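Local coordinates for glycerol Dehydrogenase (Unidentified, PDB 5XN8), which probably catalyses the NAD-dependent oxidation of glycerol to dihydroxyacetone, as a metal-dependent member of the iron-containing alcohol dehydrogenase family, at residues 8-13 / 22-27; 99-104 / 109-114. One frame throughout, in Å; residues are numbered along the deposited sequence.

Contact 1. Residues 8-13 / 22-27; sequences PGKYLQ and GAYAKN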
# COMPACT_ATOMS: atom_id res chain seq x y z
N PRO A 8 30.01 27.82 -2.33
CA PRO A 8 31.38 28.03 -1.88
C PRO A 8 32.28 26.93 -2.44
O PRO A 8 31.84 25.79 -2.55
CB PRO A 8 31.28 27.91 -0.36
CG PRO A 8 30.09 27.04 -0.14
CD PRO A 8 29.12 27.48 -1.19
N GLY A 9 33.52 27.28 -2.78
CA GLY A 9 34.50 26.33 -3.33
C GLY A 9 34.62 25.02 -2.56
O GLY A 9 34.61 23.95 -3.17
N LYS A 10 34.74 25.12 -1.23
CA LYS A 10 34.85 23.94 -0.36
C LYS A 10 34.09 24.16 0.95
O LYS A 10 34.11 25.26 1.51
CB LYS A 10 36.31 23.63 -0.03
CG LYS A 10 37.10 23.04 -1.18
CD LYS A 10 38.37 22.34 -0.72
CE LYS A 10 39.32 22.12 -1.88
NZ LYS A 10 39.96 23.37 -2.37
N TYR A 11 33.42 23.11 1.42
CA TYR A 11 32.70 23.13 2.69
C TYR A 11 33.22 21.97 3.54
O TYR A 11 33.15 20.83 3.12
CB TYR A 11 31.20 23.05 2.43
CG TYR A 11 30.37 22.81 3.67
CD1 TYR A 11 29.90 23.87 4.44
CD2 TYR A 11 30.04 21.51 4.07
CE1 TYR A 11 29.13 23.64 5.56
CE2 TYR A 11 29.30 21.28 5.21
CZ TYR A 11 28.84 22.36 5.95
OH TYR A 11 28.08 22.13 7.08
N LEU A 12 33.79 22.28 4.70
CA LEU A 12 34.39 21.28 5.59
C LEU A 12 33.57 21.17 6.87
O LEU A 12 33.10 22.19 7.39
CB LEU A 12 35.82 21.68 5.97
CG LEU A 12 36.92 21.52 4.93
CD1 LEU A 12 36.81 22.56 3.83
CD2 LEU A 12 38.28 21.60 5.63
N GLN A 13 33.43 19.96 7.39
CA GLN A 13 32.65 19.74 8.60
C GLN A 13 33.04 18.49 9.37
O GLN A 13 33.09 17.42 8.81
CB GLN A 13 31.16 19.67 8.26
CG GLN A 13 30.27 19.50 9.48
CD GLN A 13 28.85 19.19 9.08
OE1 GLN A 13 28.25 19.92 8.29
NE2 GLN A 13 28.31 18.08 9.59
N GLY A 22 43.84 23.76 7.64
CA GLY A 22 45.06 24.36 7.13
C GLY A 22 45.60 23.75 5.85
O GLY A 22 46.17 24.45 5.02
N ALA A 23 45.43 22.44 5.70
CA ALA A 23 45.86 21.71 4.50
C ALA A 23 45.26 22.32 3.24
O ALA A 23 45.97 22.57 2.26
CB ALA A 23 45.48 20.24 4.60
N TYR A 24 43.96 22.60 3.28
CA TYR A 24 43.25 23.17 2.14
C TYR A 24 43.48 24.67 2.02
O TYR A 24 43.55 25.20 0.90
CB TYR A 24 41.75 22.87 2.23
CG TYR A 24 41.40 21.39 2.33
CD1 TYR A 24 41.36 20.76 3.56
CD2 TYR A 24 41.07 20.64 1.20
CE1 TYR A 24 41.01 19.42 3.68
CE2 TYR A 24 40.73 19.30 1.29
CZ TYR A 24 40.71 18.69 2.54
OH TYR A 24 40.36 17.35 2.66
N ALA A 25 43.59 25.36 3.16
CA ALA A 25 43.82 26.80 3.19
C ALA A 25 45.18 27.20 2.61
O ALA A 25 45.28 28.20 1.91
CB ALA A 25 43.69 27.32 4.62
N LYS A 26 46.20 26.40 2.90
CA LYS A 26 47.55 26.58 2.34
C LYS A 26 47.57 26.82 0.82
O LYS A 26 48.37 27.64 0.34
CB LYS A 26 48.42 25.37 2.70
CG LYS A 26 49.85 25.40 2.17
CD LYS A 26 50.78 24.34 2.76
CE LYS A 26 50.11 23.19 3.52
NZ LYS A 26 51.10 22.50 4.39
N ASN A 27 46.72 26.12 0.08
CA ASN A 27 46.60 26.28 -1.37
C ASN A 27 45.88 27.55 -1.82
O ASN A 27 45.98 27.94 -2.99
CB ASN A 27 45.90 25.06 -2.00
CG ASN A 27 46.67 23.76 -1.79
OD1 ASN A 27 46.16 22.81 -1.20
ND2 ASN A 27 47.90 23.72 -2.26
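The backbones of Lys-10 in strand 10-14 and Tyr-24 in helix 22-25 come no nearer than 8.8 Å between their CA atoms, and no hydrogen bond joins the two segments. Lys-10 and Leu-12 both approach the Tyr-24 ring from the same side of its plane, one beside each long edge. Tyr-24 CG lies anti to its carbonyl carbon (chi1 -57°), which sends the ring toward the strand. The Lys-10 and Tyr-24 side chains cross at about a right angle, and Lys-10 CD comes obliquely to within 3.7 Å of Tyr-24 CD2. At the other delta carbon, Tyr-24 CD1 meets Leu-12 CD2 at 3.8 Å, also obliquely. The lysine bends at its last torsion (chi4 72°), and NZ is hydrogen-bonded to Pro-144 O of the second subunit, so its methylenes pack while its charged end serves the interface. Tyr-24 OH likewise makes a weak hydrogen bond to Ala-191 O of that subunit. This is structural packing, away from the zinc site and probable NAD(+)-binding residues. Strand 10-14 lies parallel to strand 149-153, whose Met-149 touches Leu-12 and Tyr-24, and along its other edge it pairs antiparallel with a strand of the second subunit, carrying the sheet across the interface.

Contact 2. Residues 99-104 / 109-114; sequences TAKAIG and LPVVVI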
# COMPACT_ATOMS: atom_id res chain seq x y z
N THR A 99 31.72 40.52 7.73
CA THR A 99 32.81 41.50 7.61
C THR A 99 34.04 40.92 6.93
O THR A 99 34.75 41.63 6.20
CB THR A 99 33.21 42.08 8.98
OG1 THR A 99 32.04 42.56 9.64
CG2 THR A 99 34.20 43.23 8.83
N ALA A 100 34.32 39.64 7.18
CA ALA A 100 35.40 38.94 6.50
C ALA A 100 35.15 38.80 4.99
O ALA A 100 36.09 38.87 4.20
CB ALA A 100 35.63 37.58 7.14
N LYS A 101 33.88 38.62 4.61
CA LYS A 101 33.49 38.53 3.19
C LYS A 101 33.69 39.84 2.46
O LYS A 101 34.19 39.86 1.33
CB LYS A 101 32.01 38.12 3.04
CG LYS A 101 31.70 36.68 3.42
CD LYS A 101 30.20 36.42 3.28
CE LYS A 101 29.75 35.12 3.96
NZ LYS A 101 28.29 35.13 4.23
N ALA A 102 33.29 40.93 3.10
CA ALA A 102 33.44 42.28 2.55
C ALA A 102 34.90 42.63 2.33
O ALA A 102 35.26 43.12 1.26
CB ALA A 102 32.78 43.32 3.47
N ILE A 103 35.73 42.36 3.34
CA ILE A 103 37.18 42.59 3.25
C ILE A 103 37.78 41.81 2.07
O ILE A 103 38.58 42.36 1.31
CB ILE A 103 37.91 42.21 4.56
CG1 ILE A 103 37.51 43.15 5.71
CG2 ILE A 103 39.43 42.26 4.40
CD1 ILE A 103 37.69 42.54 7.08
N GLY A 104 37.39 40.55 1.93
CA GLY A 104 37.85 39.70 0.83
C GLY A 104 37.42 40.21 -0.53
O GLY A 104 38.22 40.20 -1.48
N LEU A 109 40.62 39.10 -2.29
CA LEU A 109 41.33 38.05 -1.55
C LEU A 109 40.40 36.86 -1.27
O LEU A 109 39.18 37.03 -1.18
CB LEU A 109 41.86 38.59 -0.22
CG LEU A 109 42.80 39.81 -0.25
CD1 LEU A 109 42.99 40.35 1.15
CD2 LEU A 109 44.15 39.51 -0.88
N PRO A 110 40.98 35.65 -1.13
CA PRO A 110 40.18 34.49 -0.73
C PRO A 110 39.69 34.61 0.71
O PRO A 110 40.35 35.23 1.55
CB PRO A 110 41.16 33.33 -0.89
CG PRO A 110 42.50 33.95 -0.69
CD PRO A 110 42.40 35.30 -1.33
N VAL A 111 38.53 34.00 0.97
CA VAL A 111 37.82 34.14 2.23
C VAL A 111 37.59 32.75 2.83
O VAL A 111 37.18 31.83 2.14
CB VAL A 111 36.44 34.81 2.02
CG1 VAL A 111 35.65 34.86 3.33
CG2 VAL A 111 36.60 36.19 1.42
N VAL A 112 37.87 32.64 4.13
CA VAL A 112 37.52 31.46 4.91
C VAL A 112 36.57 31.94 6.01
O VAL A 112 36.87 32.91 6.70
CB VAL A 112 38.77 30.83 5.57
CG1 VAL A 112 38.38 29.59 6.37
CG2 VAL A 112 39.82 30.50 4.52
N VAL A 113 35.44 31.25 6.17
CA VAL A 113 34.50 31.56 7.25
C VAL A 113 34.41 30.35 8.17
O VAL A 113 34.27 29.22 7.71
CB VAL A 113 33.10 31.99 6.74
CG1 VAL A 113 33.17 33.39 6.14
CG2 VAL A 113 32.51 31.02 5.73
N ILE A 114 34.51 30.60 9.48
CA ILE A 114 34.50 29.55 10.49
C ILE A 114 33.42 29.86 11.52
O ILE A 114 33.72 30.40 12.58
CB ILE A 114 35.89 29.40 11.17
CG1 ILE A 114 37.01 29.35 10.11
CG2 ILE A 114 35.94 28.15 12.05
CD1 ILE A 114 38.38 29.03 10.67
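Helix-on-sheet packing within a beta-alpha-beta unit joins Gly-104 to Leu-109 and Val-111, where the helix of the right-handed crossover 87-92, 94-107, 111-115 hands over to its second strand. The axes of 99-104 and 111-114 run antiparallel at 177°, with a closest approach of 8.3 Å, as expected when a helix returns the chain across a parallel sheet. Where the two elements are connected, Leu-109 N donates to Gly-104 O at 2.8 Å. The bond is nearly straight (170° at the hydrogen) and uses an in-plane lone pair of the carbonyl, fixing the turn out of the helix. Farther along, Val-111 presents its two methyls to the helix backbone. CG2, anti to the carbonyl carbon, rests 3.8 Å from Gly-104 CA and 3.9 Å from Ala-100 O; CG1 approaches Lys-101, 4.3 Å from its CA. Gly-104 has no side chain, and Val-111 CG2 packs directly on its backbone CA. Lys-101 extends beside the strand, where its CE lies 4.4 Å from Val-113 CG1. Its buried NZ is hydrogen-bonded to Ala-122 O and Leu-127 O, which places this lysine next to the probable NAD(+)-binding residues Ser-125 and Leu-127. On one flank, helix 70-83 brings Leu-80 against Ile-103 and Leu-109, and strand 111-115 is itself held between strands 87-92 and 149-153.

In the fold
From the N terminus, contact 1 comes first: strand 10-14 leads through helix 17-20 into helix 22-25, and the contact closes this short excursion with eight residues between its segments. The chain then builds strands 31-36, 58-63 and 87-92 before helix 94-107 enters contact 2, which closes a tighter loop of four residues. The two loops follow in series, neither nesting nor crossing. Their centres are 13 Å apart and the contacts do not touch, but both reach the same six-stranded parallel sheet. Strand 149-153, lying between 10-14 and 111-115, bridges them. Contact 1 thus belongs to the sheet's intersubunit edge, contact 2 to its interior.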